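Local coordinates for protein Aln2 (Streptomyces sp. CM020, PDB 6P7L) that is probably involved in alnumycin polyketide biosynthesis as a noncanonical member of the NTF2-like superfamily with a SnoaL-like fold, at residues V38-F43 / G150-R155; G58-F63 / A82-A87; D104-E109 / T118-T123; C139-T144 / R157-D162. All blocks are in the same frame, centred on the assembly; numbering follows the deposited sequence.

Interaction 1 (V38-F43 / G150-R155); sequences VEVTQF and GVLRSR
Helix 34-52 packs against strand 151-161 of the curved sheet in this SnoaL-like, NTF2-type fold, and Leu152 is the strand residue that meets three side chains of the helix: Glu39, Val40 and Phe43. The helix and strand segments cross at -58°, with axes 9.4 Å apart. Phe43 reaches across with CG anti to its backbone N (chi1 174°). Its CE1 lies 3.3 Å from Leu152 O, and this approach is oblique to the ring. Further round the rim, CZ is 3.5 Å from Ser154 OG, which sits in the ring plane at the edge. Ser154 OG also has a hydrogen bond with Gln47 NE2 of the same helix. Leu152 CD1 also touches Val40 CG2 at 3.9 Å. The Glu39 chain is extended and crosses the leucine obliquely, bringing Glu39 OE2 within 3.7 Å of Leu152 CG. No direct hydrogen bond joins the two segments. A water does so instead: it donates to Glu39 OE2 at 2.6 Å and accepts from Leu152 N at 3.0 Å. Glu39 OE2 also forms a salt bridge with Arg147, which in turn bonds Gly150 O. On the helix, Gln42 faces a second subunit and hydrogen-bonds to Met106 O and Val108 N of that second subunit. Apolar contacts of Leu152 with Val40 and Phe43 thus mix with polar neighbours. The Glu39 carboxylate is held by a cation and a water together, which probably favours its charged form and ties the helix to the start of the strand.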
loop_
_atom_site.group_PDB
_atom_site.type_symbol
_atom_site.label_atom_id
_atom_site.label_comp_id
_atom_site.label_asym_id
_atom_site.label_seq_id
_atom_site.Cartn_x
_atom_site.Cartn_y
_atom_site.Cartn_z
ATOM N N VAL A 38 7.241 9.515 8.352
ATOM C CA VAL A 38 5.959 10.166 8.136
ATOM C C VAL A 38 6.099 11.248 7.071
ATOM O O VAL A 38 5.250 11.370 6.182
ATOM C CB VAL A 38 5.420 10.725 9.458
ATOM C CG1 VAL A 38 4.216 11.632 9.249
ATOM C CG2 VAL A 38 5.037 9.572 10.392
ATOM N N GLU A 39 7.176 12.039 7.142
ATOM C CA GLU A 39 7.400 13.115 6.180
ATOM C C GLU A 39 7.486 12.577 4.755
ATOM O O GLU A 39 6.949 13.187 3.813
ATOM C CB GLU A 39 8.674 13.862 6.534
ATOM C CG GLU A 39 8.851 15.128 5.729
ATOM C CD GLU A 39 10.098 15.883 6.068
ATOM O OE1 GLU A 39 11.008 15.328 6.752
ATOM O OE2 GLU A 39 10.149 17.063 5.653
ATOM N N VAL A 40 8.175 11.442 4.583
ATOM C CA VAL A 40 8.297 10.798 3.281
ATOM C C VAL A 40 6.940 10.309 2.780
ATOM O O VAL A 40 6.591 10.515 1.610
ATOM C CB VAL A 40 9.328 9.651 3.351
ATOM C CG1 VAL A 40 9.296 8.790 2.086
ATOM C CG2 VAL A 40 10.731 10.197 3.566
ATOM N N THR A 41 6.141 9.676 3.643
ATOM C CA THR A 41 4.839 9.200 3.163
ATOM C C THR A 41 3.978 10.358 2.688
ATOM O O THR A 41 3.211 10.220 1.722
ATOM C CB THR A 41 4.050 8.420 4.221
ATOM O OG1 THR A 41 3.538 9.290 5.252
ATOM C CG2 THR A 41 4.880 7.289 4.838
ATOM N N GLN A 42 4.067 11.491 3.371
ATOM C CA GLN A 42 3.230 12.643 3.026
ATOM C C GLN A 42 3.736 13.307 1.753
ATOM O O GLN A 42 2.941 13.779 0.933
ATOM C CB GLN A 42 3.182 13.640 4.190
ATOM C CG GLN A 42 2.566 13.035 5.449
ATOM C CD GLN A 42 1.192 12.467 5.170
ATOM O OE1 GLN A 42 0.225 13.209 4.971
ATOM N NE2 GLN A 42 1.132 11.141 5.027
ATOM N N PHE A 43 5.060 13.383 1.583
ATOM C CA PHE A 43 5.616 13.898 0.337
ATOM C C PHE A 43 5.102 13.110 -0.864
ATOM O O PHE A 43 4.638 13.683 -1.852
ATOM C CB PHE A 43 7.139 13.836 0.388
ATOM C CG PHE A 43 7.798 14.228 -0.915
ATOM C CD1 PHE A 43 7.975 15.551 -1.263
ATOM C CD2 PHE A 43 8.247 13.238 -1.782
ATOM C CE1 PHE A 43 8.596 15.881 -2.453
ATOM C CE2 PHE A 43 8.834 13.560 -2.966
ATOM C CZ PHE A 43 9.009 14.888 -3.305
ATOM N N GLY A 150 13.584 23.468 4.395
ATOM C CA GLY A 150 12.912 22.684 5.402
ATOM C C GLY A 150 11.973 21.629 4.885
ATOM O O GLY A 150 11.406 20.888 5.697
ATOM N N VAL A 151 11.784 21.534 3.570
ATOM C CA VAL A 151 10.783 20.625 3.028
ATOM C C VAL A 151 11.474 19.667 2.074
ATOM O O VAL A 151 12.449 20.018 1.406
ATOM C CB VAL A 151 9.630 21.359 2.315
ATOM C CG1 VAL A 151 9.012 22.412 3.226
ATOM C CG2 VAL A 151 10.124 21.958 1.025
ATOM N N LEU A 152 10.945 18.457 1.988
ATOM C CA LEU A 152 11.513 17.485 1.063
ATOM C C LEU A 152 11.185 17.820 -0.386
ATOM O O LEU A 152 10.090 18.312 -0.707
ATOM C CB LEU A 152 11.008 16.092 1.400
ATOM C CG LEU A 152 11.621 15.431 2.626
ATOM C CD1 LEU A 152 10.990 14.014 2.736
ATOM C CD2 LEU A 152 13.126 15.345 2.590
ATOM N N ARG A 153 12.148 17.524 -1.259
ATOM C CA ARG A 153 12.042 17.656 -2.706
ATOM C C ARG A 153 12.707 16.448 -3.354
ATOM O O ARG A 153 13.646 15.867 -2.800
ATOM C CB ARG A 153 12.730 18.937 -3.196
ATOM C CG ARG A 153 12.254 20.203 -2.493
ATOM C CD ARG A 153 10.968 20.770 -3.129
ATOM N NE ARG A 153 11.237 21.271 -4.473
ATOM C CZ ARG A 153 11.824 22.424 -4.756
ATOM N NH1 ARG A 153 12.199 23.239 -3.787
ATOM N NH2 ARG A 153 12.044 22.767 -6.022
ATOM N N SER A 154 12.247 16.096 -4.543
ATOM C CA SER A 154 12.860 15.017 -5.314
ATOM C C SER A 154 14.124 15.517 -6.010
ATOM O O SER A 154 14.106 16.571 -6.659
ATOM C CB SER A 154 11.868 14.479 -6.333
ATOM O OG SER A 154 11.020 13.476 -5.800
ATOM N N ARG A 155 15.225 14.778 -5.849
ATOM C CA ARG A 155 16.481 15.055 -6.550
ATOM C C ARG A 155 16.765 14.092 -7.691
ATOM O O ARG A 155 17.272 14.502 -8.743
ATOM C CB ARG A 155 17.656 15.038 -5.571
ATOM C CG ARG A 155 19.002 15.287 -6.239
ATOM C CD ARG A 155 20.122 15.479 -5.201
ATOM N NE ARG A 155 20.845 14.236 -4.929
ATOM C CZ ARG A 155 21.787 14.101 -4.003
ATOM N NH1 ARG A 155 22.129 15.133 -3.249
ATOM N NH2 ARG A 155 22.384 12.929 -3.828
HETATM O O HOH W 1 8.641 17.888 3.745
#

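Interaction 2 (G58-F63 / A82-A87); sequences GFAATF and AIEAGA
Phe59 O is gripped by two donors from one residue, Thr62 OG1 at 2.7 Å and Thr62 N at 3.1 Å. The hydroxyl lies in the carbonyl plane. These bonds close the chain just after helix 56-60, where a type I beta turn from Ala60 to Phe63 leads into strand 63-64. Thr62 OG1 also bonds Gln47 of helix 34-52. Helix 56-60 and the turn after it place Phe59, Ala60 and Phe63 against helix 80-90 within the SnoaL-like fold. Ile83 is the central side chain on that helix. It crosses both Phe59 and Phe63 at about a right angle. Its CG2, anti to the backbone N, lies over one face of the Phe63 ring as a CH-pi contact, 4.2 Å from the centroid and shifted toward the rim. Ile83 CD1 meets the same ring at Phe63 CD2, 3.6 Å away. The Phe59 ring is approached obliquely by Ile83 CG2 and by Ala87 CB, both near its CE2. Ala67 and Phe69 of strand 67-70 also touch Ile83. Glu84 turns its carboxylate to Arg88 in a salt bridge, so its contribution here is aliphatic. The helices come close at this point, with the CA atoms of Ala60 and Glu84 5.0 Å apart. Between them the methyl of Ala60 meets the first carbon of the Glu84 side chain, CB to CB at 3.4 Å.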
loop_
_atom_site.group_PDB
_atom_site.type_symbol
_atom_site.label_atom_id
_atom_site.label_comp_id
_atom_site.label_asym_id
_atom_site.label_seq_id
_atom_site.Cartn_x
_atom_site.Cartn_y
_atom_site.Cartn_z
ATOM N N GLY A 58 2.523 21.271 -10.691
ATOM C CA GLY A 58 2.736 21.034 -9.275
ATOM C C GLY A 58 3.562 19.790 -9.012
ATOM O O GLY A 58 4.351 19.754 -8.067
ATOM N N PHE A 59 3.358 18.733 -9.811
ATOM C CA PHE A 59 4.204 17.548 -9.714
ATOM C C PHE A 59 5.666 17.901 -9.970
ATOM O O PHE A 59 6.559 17.551 -9.189
ATOM C CB PHE A 59 3.727 16.499 -10.710
ATOM C CG PHE A 59 4.688 15.359 -10.900
ATOM C CD1 PHE A 59 4.821 14.367 -9.926
ATOM C CD2 PHE A 59 5.474 15.291 -12.033
ATOM C CE1 PHE A 59 5.685 13.349 -10.106
ATOM C CE2 PHE A 59 6.354 14.254 -12.205
ATOM C CZ PHE A 59 6.472 13.285 -11.256
ATOM N N ALA A 60 5.924 18.619 -11.058
ATOM C CA ALA A 60 7.300 18.943 -11.407
ATOM C C ALA A 60 7.927 19.898 -10.394
ATOM O O ALA A 60 9.141 19.871 -10.176
ATOM C CB ALA A 60 7.355 19.557 -12.806
ATOM N N ALA A 61 7.128 20.749 -9.768
ATOM C CA ALA A 61 7.657 21.701 -8.792
ATOM C C ALA A 61 8.187 21.013 -7.546
ATOM O O ALA A 61 8.912 21.643 -6.754
ATOM C CB ALA A 61 6.560 22.706 -8.411
ATOM N N THR A 62 7.842 19.742 -7.349
ATOM C CA THR A 62 8.410 19.021 -6.225
ATOM C C THR A 62 9.850 18.598 -6.485
ATOM O O THR A 62 10.528 18.154 -5.543
ATOM C CB THR A 62 7.606 17.759 -5.862
ATOM O OG1 THR A 62 7.724 16.757 -6.889
ATOM C CG2 THR A 62 6.141 18.075 -5.561
ATOM N N PHE A 63 10.339 18.756 -7.727
ATOM C CA PHE A 63 11.712 18.408 -8.071
ATOM C C PHE A 63 12.614 19.636 -7.964
ATOM O O PHE A 63 12.190 20.766 -8.208
ATOM C CB PHE A 63 11.798 17.836 -9.505
ATOM C CG PHE A 63 11.263 16.445 -9.627
ATOM C CD1 PHE A 63 9.893 16.219 -9.678
ATOM C CD2 PHE A 63 12.118 15.362 -9.698
ATOM C CE1 PHE A 63 9.400 14.943 -9.749
ATOM C CE2 PHE A 63 11.608 14.069 -9.778
ATOM C CZ PHE A 63 10.258 13.885 -9.783
ATOM N N ALA A 82 11.807 19.901 -17.901
ATOM C CA ALA A 82 11.791 18.706 -18.742
ATOM C C ALA A 82 10.936 17.615 -18.103
ATOM O O ALA A 82 10.251 16.860 -18.798
ATOM C CB ALA A 82 13.219 18.189 -18.974
ATOM N N ILE A 83 10.982 17.507 -16.778
ATOM C CA ILE A 83 10.190 16.501 -16.082
ATOM C C ILE A 83 8.701 16.803 -16.228
ATOM O O ILE A 83 7.878 15.889 -16.432
ATOM C CB ILE A 83 10.639 16.445 -14.609
ATOM C CG1 ILE A 83 12.074 15.876 -14.509
ATOM C CG2 ILE A 83 9.722 15.590 -13.765
ATOM C CD1 ILE A 83 12.744 16.055 -13.159
ATOM N N GLU A 84 8.320 18.081 -16.142
ATOM C CA GLU A 84 6.915 18.417 -16.364
ATOM C C GLU A 84 6.482 18.027 -17.775
ATOM O O GLU A 84 5.417 17.419 -17.979
ATOM C CB GLU A 84 6.642 19.913 -16.140
ATOM C CG GLU A 84 5.171 20.222 -16.282
ATOM C CD GLU A 84 4.830 21.722 -16.282
ATOM O OE1 GLU A 84 5.423 22.464 -15.462
ATOM O OE2 GLU A 84 3.947 22.139 -17.076
ATOM N N ALA A 85 7.279 18.407 -18.778
ATOM C CA ALA A 85 6.928 18.084 -20.150
ATOM C C ALA A 85 6.836 16.567 -20.356
ATOM O O ALA A 85 5.949 16.075 -21.074
ATOM C CB ALA A 85 7.962 18.695 -21.099
ATOM N N GLY A 86 7.767 15.809 -19.775
ATOM C CA GLY A 86 7.727 14.360 -19.936
ATOM C C GLY A 86 6.521 13.725 -19.265
ATOM O O GLY A 86 5.912 12.773 -19.792
ATOM N N ALA A 87 6.168 14.225 -18.082
ATOM C CA ALA A 87 5.019 13.696 -17.367
ATOM C C ALA A 87 3.726 13.971 -18.121
ATOM O O ALA A 87 2.859 13.090 -18.226
ATOM C CB ALA A 87 4.957 14.290 -15.959
#

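Interaction 3 (D104-E109 / T118-T123); sequences DMMTVE and TSYYAT
Met106 lies beside Tyr120, both side chains pointing the same way. Its CB is 3.8 Å from Tyr120 CB. CG, anti to the backbone N, passes Ser119 O at 3.7 Å. SD stands oblique to the Tyr120 ring in a Met-aromatic contact and also touches Val40 of helix 34-52. The bend at chi3 (-65°) brings CE over one ring face, 4.2 Å from the Tyr120 centroid. The Tyr120 hydroxyl hydrogen-bonds Asp143 OD2. These residues belong to the antiparallel hairpin of strands 98-110 and 116-127. Asp104 with Tyr121 and Thr107 with Ser119 are hydrogen-bonded pairs, and the register slips by one residue between them, a beta bulge. At the bulge the chain turns a corner. Met105 CB lies over one face of the Tyr121 ring, toward its rim, in a CH-pi contact, while Met105 CG approaches Tyr121 CE2 at 3.5 Å. The Tyr121 hydroxyl bonds Asp52 of the third subunit, and His49 of that subunit meets the tyrosine ring and bonds Met105 O. On the same sheet face as Tyr121, Thr107 OG1 and Ser119 OG share a hydrogen bond of 2.6 Å.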
loop_
_atom_site.group_PDB
_atom_site.type_symbol
_atom_site.label_atom_id
_atom_site.label_comp_id
_atom_site.label_asym_id
_atom_site.label_seq_id
_atom_site.Cartn_x
_atom_site.Cartn_y
_atom_site.Cartn_z
ATOM N N ASP A 104 4.434 0.722 -2.678
ATOM C CA ASP A 104 4.455 -0.168 -1.525
ATOM C C ASP A 104 5.863 -0.704 -1.343
ATOM O O ASP A 104 6.748 -0.527 -2.202
ATOM C CB ASP A 104 3.437 -1.291 -1.721
ATOM C CG ASP A 104 2.916 -1.878 -0.424
ATOM O OD1 ASP A 104 3.177 -1.334 0.681
ATOM O OD2 ASP A 104 2.218 -2.906 -0.544
ATOM N N MET A 105 6.062 -1.357 -0.187
ATOM C CA MET A 105 7.323 -2.016 0.176
ATOM C C MET A 105 8.493 -1.029 0.107
ATOM O O MET A 105 9.524 -1.293 -0.546
ATOM C CB MET A 105 7.641 -3.225 -0.721
ATOM C CG MET A 105 6.858 -4.518 -0.585
ATOM S SD MET A 105 6.514 -5.154 1.066
ATOM C CE MET A 105 4.980 -4.217 0.990
ATOM N N MET A 106 8.333 0.113 0.774
ATOM C CA MET A 106 9.275 1.219 0.645
ATOM C C MET A 106 10.322 1.213 1.754
ATOM O O MET A 106 9.973 1.295 2.938
ATOM C CB MET A 106 8.538 2.555 0.669
ATOM C CG MET A 106 9.443 3.713 0.469
ATOM S SD MET A 106 8.523 5.263 0.596
ATOM C CE MET A 106 7.426 5.101 -0.833
ATOM N N THR A 107 11.603 1.128 1.361
ATOM C CA THR A 107 12.731 1.341 2.261
ATOM C C THR A 107 13.054 2.833 2.273
ATOM O O THR A 107 12.920 3.542 1.258
ATOM C CB THR A 107 13.987 0.545 1.866
ATOM O OG1 THR A 107 14.417 0.941 0.559
ATOM C CG2 THR A 107 13.725 -0.977 1.917
ATOM N N VAL A 108 13.507 3.304 3.424
ATOM C CA VAL A 108 13.867 4.708 3.616
ATOM C C VAL A 108 15.176 4.767 4.400
ATOM O O VAL A 108 15.260 4.192 5.489
ATOM C CB VAL A 108 12.761 5.490 4.372
ATOM C CG1 VAL A 108 13.239 6.929 4.598
ATOM C CG2 VAL A 108 11.457 5.448 3.624
ATOM N N GLU A 109 16.179 5.485 3.881
ATOM C CA GLU A 109 17.460 5.638 4.565
ATOM C C GLU A 109 17.835 7.107 4.520
ATOM O O GLU A 109 17.728 7.718 3.456
ATOM C CB GLU A 109 18.555 4.794 3.875
ATOM N N THR A 118 15.261 6.244 -1.056
ATOM C CA THR A 118 14.168 5.292 -0.945
ATOM C C THR A 118 14.187 4.302 -2.111
ATOM O O THR A 118 14.739 4.558 -3.190
ATOM C CB THR A 118 12.796 5.987 -0.882
ATOM O OG1 THR A 118 12.490 6.508 -2.182
ATOM C CG2 THR A 118 12.754 7.108 0.179
ATOM N N SER A 119 13.578 3.140 -1.881
ATOM C CA SER A 119 13.347 2.141 -2.919
ATOM C C SER A 119 11.968 1.577 -2.641
ATOM O O SER A 119 11.576 1.396 -1.475
ATOM C CB SER A 119 14.414 1.032 -2.931
ATOM O OG SER A 119 14.201 0.068 -1.897
ATOM N N TYR A 120 11.220 1.344 -3.706
ATOM C CA TYR A 120 9.858 0.867 -3.505
ATOM C C TYR A 120 9.326 0.229 -4.773
ATOM O O TYR A 120 9.895 0.371 -5.861
ATOM C CB TYR A 120 8.933 1.995 -3.083
ATOM C CG TYR A 120 8.969 3.241 -3.926
ATOM C CD1 TYR A 120 9.939 4.218 -3.715
ATOM C CD2 TYR A 120 8.007 3.469 -4.906
ATOM C CE1 TYR A 120 9.935 5.401 -4.443
ATOM C CE2 TYR A 120 7.976 4.643 -5.642
ATOM C CZ TYR A 120 8.966 5.606 -5.415
ATOM O OH TYR A 120 8.964 6.777 -6.146
ATOM N N TYR A 121 8.225 -0.499 -4.598
ATOM C CA TYR A 121 7.450 -1.019 -5.705
ATOM C C TYR A 121 6.411 0.023 -6.129
ATOM O O TYR A 121 5.825 0.699 -5.285
ATOM C CB TYR A 121 6.699 -2.278 -5.289
ATOM C CG TYR A 121 7.548 -3.458 -4.817
ATOM C CD1 TYR A 121 8.917 -3.472 -4.973
ATOM C CD2 TYR A 121 6.952 -4.563 -4.232
ATOM C CE1 TYR A 121 9.680 -4.575 -4.575
ATOM C CE2 TYR A 121 7.689 -5.645 -3.815
ATOM C CZ TYR A 121 9.058 -5.650 -4.013
ATOM O OH TYR A 121 9.792 -6.754 -3.651
ATOM N N ALA A 122 6.125 0.084 -7.421
ATOM C CA ALA A 122 5.078 0.952 -7.932
ATOM C C ALA A 122 4.339 0.296 -9.083
ATOM O O ALA A 122 4.904 -0.462 -9.871
ATOM C CB ALA A 122 5.621 2.316 -8.390
ATOM N N THR A 123 3.049 0.623 -9.164
ATOM C CA THR A 123 2.260 0.317 -10.342
ATOM C C THR A 123 1.243 1.428 -10.527
ATOM O O THR A 123 1.103 2.320 -9.689
ATOM C CB THR A 123 1.594 -1.052 -10.245
ATOM O OG1 THR A 123 0.948 -1.345 -11.500
ATOM C CG2 THR A 123 0.604 -1.085 -9.138
#

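Interaction 4 (C139-T144 / R157-D162)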
loop_
_atom_site.group_PDB
_atom_site.type_symbol
_atom_site.label_atom_id
_atom_site.label_comp_id
_atom_site.label_asym_id
_atom_site.label_seq_id
_atom_site.Cartn_x
_atom_site.Cartn_y
_atom_site.Cartn_z
ATOM N N CYS A 139 6.905 -1.700 -11.386
ATOM C CA CYS A 139 8.208 -1.056 -11.432
ATOM C C CYS A 139 8.888 -1.155 -10.077
ATOM O O CYS A 139 8.241 -1.159 -9.022
ATOM C CB CYS A 139 8.085 0.457 -11.774
ATOM S SG CYS A 139 7.472 0.793 -13.433
ATOM N N PHE A 140 10.206 -1.164 -10.117
ATOM C CA PHE A 140 11.019 -0.959 -8.934
ATOM C C PHE A 140 11.670 0.398 -9.061
ATOM O O PHE A 140 12.392 0.660 -10.036
ATOM C CB PHE A 140 12.070 -2.026 -8.794
ATOM C CG PHE A 140 12.751 -2.016 -7.455
ATOM C CD1 PHE A 140 13.858 -1.225 -7.215
ATOM C CD2 PHE A 140 12.256 -2.789 -6.427
ATOM C CE1 PHE A 140 14.493 -1.234 -5.978
ATOM C CE2 PHE A 140 12.895 -2.795 -5.160
ATOM C CZ PHE A 140 14.001 -2.016 -4.962
ATOM N N VAL A 141 11.419 1.253 -8.073
ATOM C CA VAL A 141 11.779 2.661 -8.136
ATOM C C VAL A 141 12.810 2.966 -7.059
ATOM O O VAL A 141 12.694 2.500 -5.917
ATOM C CB VAL A 141 10.547 3.570 -7.975
ATOM C CG1 VAL A 141 10.969 4.996 -8.228
ATOM C CG2 VAL A 141 9.485 3.172 -8.936
ATOM N N ARG A 142 13.820 3.750 -7.430
ATOM C CA ARG A 142 14.803 4.272 -6.486
ATOM C C ARG A 142 14.814 5.794 -6.600
ATOM O O ARG A 142 15.040 6.344 -7.685
ATOM C CB ARG A 142 16.204 3.694 -6.725
ATOM C CG ARG A 142 16.332 2.234 -6.379
ATOM C CD ARG A 142 17.761 1.822 -6.207
ATOM N NE ARG A 142 17.839 0.527 -5.525
ATOM C CZ ARG A 142 17.679 -0.647 -6.113
ATOM N NH1 ARG A 142 17.429 -0.716 -7.411
ATOM N NH2 ARG A 142 17.770 -1.749 -5.391
ATOM N N ASP A 143 14.598 6.476 -5.470
ATOM C CA ASP A 143 14.604 7.927 -5.415
ATOM C C ASP A 143 15.693 8.439 -4.478
ATOM O O ASP A 143 16.081 7.766 -3.518
ATOM C CB ASP A 143 13.275 8.496 -4.857
ATOM C CG ASP A 143 12.124 8.438 -5.831
ATOM O OD1 ASP A 143 12.354 8.325 -7.057
ATOM O OD2 ASP A 143 10.966 8.478 -5.305
ATOM N N THR A 144 16.133 9.670 -4.700
ATOM C CA THR A 144 16.794 10.421 -3.643
ATOM C C THR A 144 15.989 11.694 -3.427
ATOM O O THR A 144 15.500 12.310 -4.396
ATOM C CB THR A 144 18.263 10.776 -3.944
ATOM O OG1 THR A 144 18.314 11.783 -4.956
ATOM C CG2 THR A 144 19.033 9.547 -4.359
ATOM N N ARG A 157 15.139 10.282 -9.580
ATOM C CA ARG A 157 14.175 9.190 -9.633
ATOM C C ARG A 157 14.659 8.245 -10.733
ATOM O O ARG A 157 14.918 8.697 -11.856
ATOM C CB ARG A 157 12.762 9.689 -9.927
ATOM C CG ARG A 157 11.756 8.573 -10.145
ATOM C CD ARG A 157 10.311 8.965 -9.889
ATOM N NE ARG A 157 10.152 9.292 -8.493
ATOM C CZ ARG A 157 9.194 10.058 -7.972
ATOM N NH1 ARG A 157 8.227 10.560 -8.743
ATOM N NH2 ARG A 157 9.221 10.313 -6.664
ATOM N N VAL A 158 14.782 6.956 -10.422
ATOM C CA VAL A 158 15.183 5.943 -11.412
ATOM C C VAL A 158 14.137 4.835 -11.397
ATOM O O VAL A 158 13.907 4.216 -10.355
ATOM C CB VAL A 158 16.574 5.366 -11.103
ATOM C CG1 VAL A 158 16.956 4.262 -12.110
ATOM C CG2 VAL A 158 17.640 6.471 -11.085
ATOM N N ILE A 159 13.508 4.583 -12.534
ATOM C CA ILE A 159 12.434 3.599 -12.656
ATOM C C ILE A 159 12.962 2.401 -13.438
ATOM O O ILE A 159 13.470 2.567 -14.552
ATOM C CB ILE A 159 11.215 4.208 -13.367
ATOM C CG1 ILE A 159 10.636 5.339 -12.503
ATOM C CG2 ILE A 159 10.178 3.153 -13.652
ATOM C CD1 ILE A 159 9.695 6.235 -13.239
ATOM N N GLU A 160 12.864 1.202 -12.860
ATOM C CA GLU A 160 13.179 -0.040 -13.567
ATOM C C GLU A 160 11.854 -0.761 -13.781
ATOM O O GLU A 160 11.172 -1.097 -12.803
ATOM C CB GLU A 160 14.163 -0.909 -12.773
ATOM C CG GLU A 160 15.566 -0.303 -12.722
ATOM C CD GLU A 160 16.572 -1.194 -12.035
ATOM O OE1 GLU A 160 16.285 -2.397 -11.863
ATOM O OE2 GLU A 160 17.656 -0.693 -11.673
ATOM N N ARG A 161 11.461 -0.951 -15.039
ATOM C CA ARG A 161 10.176 -1.575 -15.322
ATOM C C ARG A 161 10.328 -3.084 -15.389
ATOM O O ARG A 161 11.220 -3.597 -16.082
ATOM C CB ARG A 161 9.571 -1.042 -16.620
ATOM C CG ARG A 161 8.079 -0.787 -16.418
ATOM C CD ARG A 161 7.503 0.024 -17.509
ATOM N NE ARG A 161 7.265 -0.819 -18.668
ATOM C CZ ARG A 161 7.039 -0.364 -19.889
ATOM N NH1 ARG A 161 7.026 0.939 -20.120
ATOM N NH2 ARG A 161 6.826 -1.220 -20.871
ATOM N N ASP A 162 9.472 -3.795 -14.646
ATOM C CA ASP A 162 9.698 -5.222 -14.466
ATOM C C ASP A 162 9.542 -5.985 -15.766
ATOM O O ASP A 162 10.212 -7.005 -15.948
ATOM C CB ASP A 162 8.745 -5.771 -13.409
ATOM C CG ASP A 162 9.183 -5.431 -11.975
ATOM O OD1 ASP A 162 10.414 -5.404 -11.733
ATOM O OD2 ASP A 162 8.288 -5.254 -11.086
HETATM O O HOH W 2 15.167 1.492 -9.920
HETATM O O HOH W 3 17.832 1.565 -9.665
#
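Asp143 and Arg157 form a salt bridge between side chains that lie alongside each other and point the same way. Arg157 NE donates to Asp143 OD1 at 2.8 Å, on the syn side of the carboxylate. Arg157 NH2 reaches Asp143 OD2 at 2.9 Å, from above the carboxylate plane. The grip is side-on, with the two flat groups turned 34° apart. The bend of Arg157 at chi3 (-65°) sets NE on course for the aspartate. Next to the pair, Val141 CG1 packs on Arg157 CG. Further along this face, Cys139 SG meets Ile159 CG2 at 3.6 Å. The backbone beneath is an antiparallel hairpin of strands 133-148 and 151-161. Phe140 pairs with Glu160 and Arg142 with Val158 through reciprocal N-H to O bonds. On the other face of the sheet, a water bridges Arg142 NH1 and Glu160 OE2, whose charged atoms are 4.3 Å apart. Glu160 is poorly ordered, so this outer bridge is less certain. Around the salt bridge, Tyr44 OH joins the Tyr120 hydroxyl at Asp143 OD2, and Gln47 OE1 bonds Arg157 NH2. Arg157 NH1 bonds a glycerol, probably from the crystallisation liquor, whose position is consistent with a pocket here. Asp143 OD2 is thus gripped by the guanidinium and two tyrosine hydroxyls while OD1 takes the bond from Arg157 NE, and bonds at both oxygens fix the rotation of the carboxylate.

In the fold
Interactions 1, 3 and 4 share one mixed sheet, in which strands 151-161, 133-148, 116-127 and 98-110 are successive neighbours. Interactions 3 and 4 each join the two strands of a hairpin, and their centres are about 9 Å apart. Interaction 1 packs helix 34-52 on this sheet and uses strand 151-161 together with interaction 4, about 17 Å away between centres. Interaction 2 adds helices 56-60 and 80-90. It lies about 20 Å from interaction 3, centre to centre, across the chain's centre. Along the chain interaction 2 precedes interaction 3, then 4. Interaction 1 spans 2 and 3, and its segments alternate with those of 4. Phe59 and Phe63 touch Arg157, so interactions 2 and 4 meet close to a bound glycerol, consistent with a pocket there.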